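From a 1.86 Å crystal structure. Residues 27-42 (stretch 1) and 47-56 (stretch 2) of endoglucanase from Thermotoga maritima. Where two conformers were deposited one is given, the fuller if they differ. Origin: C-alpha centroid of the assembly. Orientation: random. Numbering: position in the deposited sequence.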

ATOM      1  N   VAL A  27      -6.548   3.500  -9.018  1.00 16.49           N
ATOM      2  CA  VAL A  27      -6.055   2.261  -8.342  1.00 15.29           C
ATOM      3  C   VAL A  27      -7.253   1.474  -7.827  1.00 15.21           C
ATOM      4  O   VAL A  27      -7.341   0.257  -7.989  1.00 15.80           O
ATOM      5  CB  VAL A  27      -5.133   2.626  -7.173  1.00 15.88           C
ATOM      6  CG1 VAL A  27      -4.770   1.316  -6.407  1.00 18.11           C
ATOM      7  CG2 VAL A  27      -3.848   3.297  -7.663  1.00 14.38           C
ATOM      8  N   VAL A  28      -8.205   2.151  -7.211  1.00 16.25           N
ATOM      9  CA  VAL A  28      -9.432   1.484  -6.719  1.00 17.20           C
ATOM     10  C   VAL A  28     -10.227   0.903  -7.853  1.00 19.09           C
ATOM     11  O   VAL A  28     -10.798  -0.219  -7.747  1.00 18.50           O
ATOM     12  CB  VAL A  28     -10.279   2.482  -5.893  1.00 18.96           C
ATOM     13  CG1 VAL A  28     -11.649   1.882  -5.562  1.00 19.95           C
ATOM     14  CG2 VAL A  28      -9.581   2.851  -4.587  1.00 21.45           C
ATOM     15  N   SER A  29     -10.291   1.591  -9.008  1.00 17.44           N
ATOM     16  CA  SER A  29     -11.032   1.042 -10.157  1.00 17.93           C
ATOM     17  C   SER A  29     -10.388  -0.244 -10.620  1.00 17.89           C
ATOM     18  O   SER A  29     -11.070  -1.217 -10.978  1.00 18.51           O
ATOM     19  CB  SER A  29     -11.013   2.047 -11.344  1.00 21.36           C
ATOM     20  OG  SER A  29     -11.679   1.417 -12.430  1.00 21.30           O
ATOM     21  N   TYR A  30      -9.033  -0.275 -10.622  1.00 16.51           N
ATOM     22  CA  TYR A  30      -8.364  -1.530 -11.011  1.00 15.55           C
ATOM     23  C   TYR A  30      -8.668  -2.648 -10.011  1.00 15.71           C
ATOM     24  O   TYR A  30      -8.977  -3.781 -10.412  1.00 16.28           O
ATOM     25  CB  TYR A  30      -6.841  -1.275 -11.059  1.00 15.47           C
ATOM     26  CG  TYR A  30      -5.980  -2.490 -11.346  1.00 13.51           C
ATOM     27  CD1 TYR A  30      -5.623  -3.331 -10.269  1.00 16.15           C
ATOM     28  CD2 TYR A  30      -5.575  -2.848 -12.593  1.00 16.47           C
ATOM     29  CE1 TYR A  30      -4.843  -4.461 -10.486  1.00 16.07           C
ATOM     30  CE2 TYR A  30      -4.781  -3.972 -12.833  1.00 18.13           C
ATOM     31  CZ  TYR A  30      -4.431  -4.773 -11.748  1.00 17.31           C
ATOM     32  OH  TYR A  30      -3.675  -5.895 -11.988  1.00 19.93           O
ATOM     33  N   ILE A  31      -8.528  -2.364  -8.710  1.00 16.71           N
ATOM     34  CA  ILE A  31      -8.760  -3.423  -7.700  1.00 18.70           C
ATOM     35  C   ILE A  31     -10.211  -3.888  -7.769  1.00 19.41           C
ATOM     36  O   ILE A  31     -10.446  -5.093  -7.714  1.00 20.70           O
ATOM     37  CB  ILE A  31      -8.442  -2.915  -6.283  1.00 19.13           C
ATOM     38  CG1 ILE A  31      -6.947  -2.535  -6.216  1.00 17.10           C
ATOM     39  CG2 ILE A  31      -8.826  -3.913  -5.200  1.00 16.32           C
ATOM     40  CD1 ILE A  31      -6.619  -1.729  -4.960  1.00 17.63           C
ATOM     41  N   LYS A  32     -11.146  -2.955  -7.933  1.00 19.27           N
ATOM     42  CA  LYS A  32     -12.559  -3.344  -8.056  1.00 22.34           C
ATOM     43  C   LYS A  32     -12.753  -4.337  -9.176  1.00 21.98           C
ATOM     44  O   LYS A  32     -13.417  -5.388  -9.039  1.00 21.41           O
ATOM     45  CB  LYS A  32     -13.449  -2.113  -8.218  1.00 25.45           C
ATOM     46  CG  LYS A  32     -14.918  -2.431  -8.408  1.00 32.21           C
ATOM     47  CD  LYS A  32     -15.757  -1.155  -8.500  1.00 37.65           C
ATOM     48  CE  LYS A  32     -17.243  -1.521  -8.643  1.00 42.57           C
ATOM     49  NZ  LYS A  32     -17.456  -2.459  -9.795  1.00 44.86           N
ATOM     50  N   SER A  33     -12.122  -4.108 -10.333  1.00 19.42           N
ATOM     51  CA  SER A  33     -12.260  -5.035 -11.447  1.00 20.71           C
ATOM     52  C   SER A  33     -11.605  -6.381 -11.244  1.00 22.00           C
ATOM     53  O   SER A  33     -12.145  -7.408 -11.773  1.00 21.05           O
ATOM     54  CB  SER A  33     -11.740  -4.318 -12.703  0.65 21.19           C
ATOM     55  OG  SER A  33     -12.003  -5.033 -13.868  0.65 22.55           O
ATOM     56  N   VAL A  34     -10.442  -6.446 -10.564  1.00 18.31           N
ATOM     57  CA  VAL A  34      -9.824  -7.760 -10.420  1.00 18.22           C
ATOM     58  C   VAL A  34     -10.542  -8.542  -9.302  1.00 17.07           C
ATOM     59  O   VAL A  34     -10.458  -9.787  -9.362  1.00 19.58           O
ATOM     60  CB  VAL A  34      -8.325  -7.610 -10.073  0.65 21.74           C
ATOM     61  CG1 VAL A  34      -7.647  -8.941  -9.832  0.65 18.23           C
ATOM     62  CG2 VAL A  34      -7.611  -6.862 -11.208  0.65 25.25           C
ATOM     63  N   ILE A  35     -11.134  -7.904  -8.322  1.00 16.03           N
ATOM     64  CA  ILE A  35     -11.792  -8.679  -7.257  1.00 17.63           C
ATOM     65  C   ILE A  35     -13.220  -9.048  -7.562  1.00 18.97           C
ATOM     66  O   ILE A  35     -13.816  -9.922  -6.897  1.00 18.48           O
ATOM     67  CB  ILE A  35     -11.732  -8.001  -5.873  1.00 17.53           C
ATOM     68  CG1 ILE A  35     -12.629  -6.759  -5.814  1.00 18.61           C
ATOM     69  CG2 ILE A  35     -10.277  -7.722  -5.554  1.00 18.40           C
ATOM     70  CD1 ILE A  35     -12.800  -6.210  -4.395  1.00 22.99           C
ATOM     71  N   GLU A  36     -13.832  -8.412  -8.549  1.00 17.02           N
ATOM     72  CA  GLU A  36     -15.210  -8.695  -8.935  1.00 20.65           C
ATOM     73  C   GLU A  36     -15.620 -10.142  -9.046  1.00 18.59           C
ATOM     74  O   GLU A  36     -16.681 -10.556  -8.573  1.00 20.01           O
ATOM     75  CB  GLU A  36     -15.476  -8.069 -10.355  1.00 21.85           C
ATOM     76  CG  GLU A  36     -16.052  -6.719 -10.242  1.00 26.80           C
ATOM     77  CD  GLU A  36     -16.735  -6.215 -11.525  1.00 29.21           C
ATOM     78  OE1 GLU A  36     -16.386  -6.680 -12.631  1.00 26.49           O
ATOM     79  OE2 GLU A  36     -17.586  -5.325 -11.277  1.00 31.85           O
ATOM     80  N   PRO A  37     -14.857 -10.989  -9.705  1.00 19.50           N
ATOM     81  CA  PRO A  37     -15.216 -12.395  -9.849  1.00 19.72           C
ATOM     82  C   PRO A  37     -15.138 -13.190  -8.540  1.00 20.88           C
ATOM     83  O   PRO A  37     -15.522 -14.370  -8.502  1.00 21.30           O
ATOM     84  CB  PRO A  37     -14.161 -12.944 -10.782  1.00 19.76           C
ATOM     85  CG  PRO A  37     -13.581 -11.732 -11.479  1.00 18.43           C
ATOM     86  CD  PRO A  37     -13.625 -10.665 -10.453  1.00 18.98           C
ATOM     87  N   PHE A  38     -14.633 -12.589  -7.474  1.00 21.09           N
ATOM     88  CA  PHE A  38     -14.401 -13.288  -6.215  1.00 21.08           C
ATOM     89  C   PHE A  38     -15.152 -12.752  -5.034  1.00 21.41           C
ATOM     90  O   PHE A  38     -14.897 -13.149  -3.861  1.00 21.89           O
ATOM     91  CB  PHE A  38     -12.867 -13.212  -5.962  1.00 17.96           C
ATOM     92  CG  PHE A  38     -12.054 -13.715  -7.130  1.00 20.12           C
ATOM     93  CD1 PHE A  38     -12.166 -15.015  -7.570  1.00 18.70           C
ATOM     94  CD2 PHE A  38     -11.156 -12.876  -7.772  1.00 21.93           C
ATOM     95  CE1 PHE A  38     -11.408 -15.505  -8.621  1.00 22.58           C
ATOM     96  CE2 PHE A  38     -10.394 -13.335  -8.840  1.00 24.53           C
ATOM     97  CZ  PHE A  38     -10.540 -14.650  -9.289  1.00 24.97           C
ATOM     98  N   VAL A  39     -16.008 -11.755  -5.218  1.00 19.95           N
ATOM     99  CA  VAL A  39     -16.784 -11.216  -4.126  1.00 21.90           C
ATOM    100  C   VAL A  39     -18.298 -11.282  -4.410  1.00 24.14           C
ATOM    101  O   VAL A  39     -18.719 -11.318  -5.564  1.00 23.72           O
ATOM    102  CB  VAL A  39     -16.460  -9.748  -3.779  1.00 22.67           C
ATOM    103  CG1 VAL A  39     -15.008  -9.590  -3.349  1.00 22.59           C
ATOM    104  CG2 VAL A  39     -16.750  -8.766  -4.920  1.00 21.18           C
ATOM    105  N   ASP A  40     -19.075 -11.280  -3.325  1.00 25.78           N
ATOM    106  CA  ASP A  40     -20.541 -11.237  -3.499  1.00 27.13           C
ATOM    107  C   ASP A  40     -20.894  -9.800  -3.870  1.00 28.29           C
ATOM    108  O   ASP A  40     -21.835  -9.573  -4.631  1.00 28.06           O
ATOM    109  CB  ASP A  40     -21.246 -11.652  -2.200  1.00 26.48           C
ATOM    110  CG  ASP A  40     -21.070 -13.161  -2.088  1.00 32.38           C
ATOM    111  OD1 ASP A  40     -20.305 -13.644  -1.262  1.00 30.54           O
ATOM    112  OD2 ASP A  40     -21.694 -13.852  -2.921  1.00 36.77           O
ATOM    113  N   GLU A  41     -20.180  -8.840  -3.283  1.00 26.28           N
ATOM    114  CA  GLU A  41     -20.397  -7.440  -3.604  1.00 27.99           C
ATOM    115  C   GLU A  41     -19.187  -6.584  -3.245  1.00 28.68           C
ATOM    116  O   GLU A  41     -18.300  -7.022  -2.503  1.00 25.59           O
ATOM    117  CB  GLU A  41     -21.622  -6.834  -2.930  1.00 32.60           C
ATOM    118  CG  GLU A  41     -21.773  -7.080  -1.460  1.00 38.41           C
ATOM    119  CD  GLU A  41     -23.083  -6.554  -0.878  1.00 42.95           C
ATOM    120  OE1 GLU A  41     -24.073  -7.311  -0.839  1.00 43.28           O
ATOM    121  OE2 GLU A  41     -23.107  -5.393  -0.442  1.00 41.01           O
ATOM    122  N   ALA A  42     -19.189  -5.377  -3.809  1.00 27.45           N
ATOM    123  CA  ALA A  42     -18.095  -4.439  -3.534  1.00 29.96           C
ATOM    124  C   ALA A  42     -18.670  -3.031  -3.475  1.00 32.22           C
ATOM    125  O   ALA A  42     -19.458  -2.686  -4.376  1.00 33.39           O
ATOM    126  CB  ALA A  42     -16.990  -4.559  -4.543  1.00 27.39           C
TER
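Stretch 2 47-56: HGSLIGYKKG

A strand that follows a helix in sequence can be held in two ways at once, by side chains packed on the helix and by backbone pairing with the segment that leaves it, and this fragment of a Thermotoga maritima endoglucanase illustrates both. Stretch 1 is helical from its first residue, V27, the helix having begun earlier in the chain, and then leads through a loop and enters a strand at E41 and A42. Stretch 2 begins as loop and becomes a strand from L50 to K54. The strand runs nearly parallel to the helix, at 7° between their N-to-C directions and 9.7 Å at closest approach, yet antiparallel to the strand that starts at E41.

Where strand meets helix, L50 carries the packing. Its CA-to-CB bond points toward stretch 1, and chi1 at 176° (t) with chi2 at 78° (p) turns L50 CD2 toward I31 and I35 and L50 CD1 toward A42, with K32 CB near both. L50 CD2 reaches the helix, 3.8 Å from I31 CG2 and 3.9 Å from I35 CD1, and also lies 3.6 Å from the backbone N of K32; L50 CD1 lies 4.0 Å from A42 CB. One turn earlier, V28 in its t rotamer places CG1 3.7 Å from L50 CB and CG2 3.5 Å from the carbonyl O of G48. The backbone angles of G48, with phi at 107°, would jam a CB against the preceding carbonyl, so glycine suits this bend before the strand. I35 adopts p, with chi2 at 169°, and its CD1 reaches both L50 and G52 CA, the latter at 4.1 Å. K32 starts sideways but its extended chain leads away, where NZ forms a salt bridge with E36 OE2 at 3.2 Å.

G52 shows what an absent side chain permits. V39 CG1 comes within 4.0 Å of G52 CA, and an ideal CB on G52 would lie 3.1 Å from I35 CD1 and 3.2 Å from V39 CG1, both tight. A42, paired with G52 without direct hydrogen bonds, adds a backbone contact: its CA makes a CA-H...O contact of 3.2 Å to I51 O.

The next pair, E41 with Y53, is hydrogen-bonded. Y53 N donates to E41 O at 2.7 Å, and Y53 O accepts from E41 N at 3.3 Å and from D40 N at 2.7 Å. The side chains of E41 and Y53 share a sheet face, A42 lying on the other; with E41 at p and Y53 at t, E41 CG meets the edge of the tyrosine ring, 3.6 Å from Y53 CD2.

Past the paired strands, polar groups take over. D40, chi1 m, points toward stretch 2, and its OD1 accepts from K55 N at 2.8 Å; a water donates to both D40 OD1 and K55 O, at 2.7 Å each. K54 bends at chi2 (61°, p), its CD lying 3.6 Å from F38 O, while a second water links F38 O, at 2.7 Å, to K54 NZ, at 2.9 Å.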

ATOM      1  N   HIS A  47     -15.447   8.635   0.504  1.00 34.59           N
ATOM      2  CA  HIS A  47     -14.083   9.113   0.297  1.00 31.89           C
ATOM      3  C   HIS A  47     -13.364   8.338  -0.803  1.00 30.15           C
ATOM      4  O   HIS A  47     -12.266   8.752  -1.223  1.00 30.25           O
ATOM      5  CB  HIS A  47     -13.290   9.107   1.587  1.00 36.34           C
ATOM      6  CG  HIS A  47     -13.794  10.081   2.607  1.00 40.82           C
ATOM      7  ND1 HIS A  47     -14.496   9.689   3.725  1.00 44.85           N
ATOM      8  CD2 HIS A  47     -13.714  11.429   2.673  1.00 41.94           C
ATOM      9  CE1 HIS A  47     -14.803  10.756   4.441  1.00 45.44           C
ATOM     10  NE2 HIS A  47     -14.338  11.828   3.822  1.00 42.86           N
ATOM     11  N   GLY A  48     -13.923   7.231  -1.264  1.00 25.82           N
ATOM     12  CA  GLY A  48     -13.340   6.457  -2.344  1.00 26.00           C
ATOM     13  C   GLY A  48     -12.694   5.135  -1.945  1.00 24.22           C
ATOM     14  O   GLY A  48     -12.101   4.482  -2.821  1.00 22.02           O
ATOM     15  N   SER A  49     -12.905   4.681  -0.721  1.00 23.59           N
ATOM     16  CA  SER A  49     -12.336   3.390  -0.281  1.00 24.36           C
ATOM     17  C   SER A  49     -13.183   2.279  -0.866  1.00 24.94           C
ATOM     18  O   SER A  49     -14.361   2.523  -1.245  1.00 28.09           O
ATOM     19  CB  SER A  49     -12.261   3.259   1.223  1.00 20.46           C
ATOM     20  OG  SER A  49     -11.345   4.153   1.841  1.00 21.75           O
ATOM     21  N   LEU A  50     -12.642   1.082  -1.027  1.00 22.08           N
ATOM     22  CA  LEU A  50     -13.367  -0.022  -1.585  1.00 23.00           C
ATOM     23  C   LEU A  50     -13.438  -1.184  -0.582  1.00 24.17           C
ATOM     24  O   LEU A  50     -12.413  -1.512   0.031  1.00 23.07           O
ATOM     25  CB  LEU A  50     -12.694  -0.490  -2.891  1.00 21.61           C
ATOM     26  CG  LEU A  50     -13.283  -1.722  -3.566  1.00 21.13           C
ATOM     27  CD1 LEU A  50     -14.560  -1.379  -4.334  1.00 26.12           C
ATOM     28  CD2 LEU A  50     -12.279  -2.351  -4.538  1.00 22.67           C
ATOM     29  N   ILE A  51     -14.621  -1.718  -0.347  1.00 23.20           N
ATOM     30  CA  ILE A  51     -14.788  -2.861   0.574  1.00 23.65           C
ATOM     31  C   ILE A  51     -15.349  -4.042  -0.188  1.00 24.14           C
ATOM     32  O   ILE A  51     -16.441  -3.934  -0.793  1.00 27.97           O
ATOM     33  CB  ILE A  51     -15.666  -2.552   1.804  1.00 22.66           C
ATOM     34  CG1 ILE A  51     -14.993  -1.539   2.716  1.00 22.24           C
ATOM     35  CG2 ILE A  51     -15.908  -3.873   2.605  1.00 21.76           C
ATOM     36  CD1 ILE A  51     -15.064  -0.078   2.290  1.00 27.80           C
ATOM     37  N   GLY A  52     -14.595  -5.137  -0.296  1.00 23.49           N
ATOM     38  CA  GLY A  52     -15.092  -6.329  -1.023  1.00 20.95           C
ATOM     39  C   GLY A  52     -15.821  -7.191   0.027  1.00 23.67           C
ATOM     40  O   GLY A  52     -15.219  -7.365   1.122  1.00 25.04           O
ATOM     41  N   TYR A  53     -16.971  -7.736  -0.283  1.00 20.73           N
ATOM     42  CA  TYR A  53     -17.683  -8.572   0.705  1.00 23.69           C
ATOM     43  C   TYR A  53     -17.888  -9.982   0.187  1.00 22.94           C
ATOM     44  O   TYR A  53     -18.410 -10.197  -0.917  1.00 22.44           O
ATOM     45  CB  TYR A  53     -19.022  -7.933   1.080  1.00 24.25           C
ATOM     46  CG  TYR A  53     -19.934  -8.832   1.889  1.00 29.59           C
ATOM     47  CD1 TYR A  53     -19.515  -9.318   3.116  1.00 30.44           C
ATOM     48  CD2 TYR A  53     -21.188  -9.214   1.434  1.00 34.01           C
ATOM     49  CE1 TYR A  53     -20.317 -10.129   3.887  1.00 33.53           C
ATOM     50  CE2 TYR A  53     -22.018 -10.028   2.205  1.00 35.76           C
ATOM     51  CZ  TYR A  53     -21.568 -10.471   3.427  1.00 36.70           C
ATOM     52  OH  TYR A  53     -22.339 -11.295   4.223  1.00 39.66           O
ATOM     53  N   LYS A  54     -17.375 -10.943   0.952  1.00 22.19           N
ATOM     54  CA  LYS A  54     -17.496 -12.357   0.550  1.00 23.16           C
ATOM     55  C   LYS A  54     -18.205 -13.107   1.686  1.00 25.33           C
ATOM     56  O   LYS A  54     -17.705 -13.222   2.817  1.00 23.31           O
ATOM     57  CB  LYS A  54     -16.143 -12.946   0.213  1.00 23.87           C
ATOM     58  CG  LYS A  54     -16.103 -14.421  -0.114  1.00 24.42           C
ATOM     59  CD  LYS A  54     -16.927 -14.787  -1.332  1.00 27.22           C
ATOM     60  CE  LYS A  54     -17.094 -16.314  -1.414  1.00 27.46           C
ATOM     61  NZ  LYS A  54     -15.784 -16.992  -1.423  1.00 27.58           N
ATOM     62  N   LYS A  55     -19.450 -13.490   1.397  1.00 23.37           N
ATOM     63  CA  LYS A  55     -20.261 -14.179   2.406  1.00 25.75           C
ATOM     64  C   LYS A  55     -19.745 -15.574   2.686  1.00 24.42           C
ATOM     65  O   LYS A  55     -19.281 -16.277   1.789  1.00 25.18           O
ATOM     66  CB  LYS A  55     -21.728 -14.256   1.919  1.00 31.82           C
ATOM     67  CG  LYS A  55     -22.624 -15.115   2.793  1.00 36.95           C
ATOM     68  CD  LYS A  55     -24.079 -15.087   2.370  1.00 42.40           C
ATOM     69  CE  LYS A  55     -24.959 -14.397   3.405  1.00 45.54           C
ATOM     70  NZ  LYS A  55     -26.412 -14.564   3.054  1.00 48.56           N
ATOM     71  N   GLY A  56     -19.764 -15.935   3.955  1.00 26.52           N
ATOM     72  CA  GLY A  56     -19.335 -17.283   4.372  1.00 29.46           C
ATOM     73  C   GLY A  56     -20.601 -17.966   4.940  1.00 31.85           C
ATOM     74  O   GLY A  56     -21.684 -17.789   4.363  1.00 32.57           O
TER
HETATM   75  O   HOH W   1     -13.829 -15.413  -2.919  1.00 27.89           O
HETATM   76  O   HOH W   2     -20.158 -16.293  -0.746  1.00 30.91           O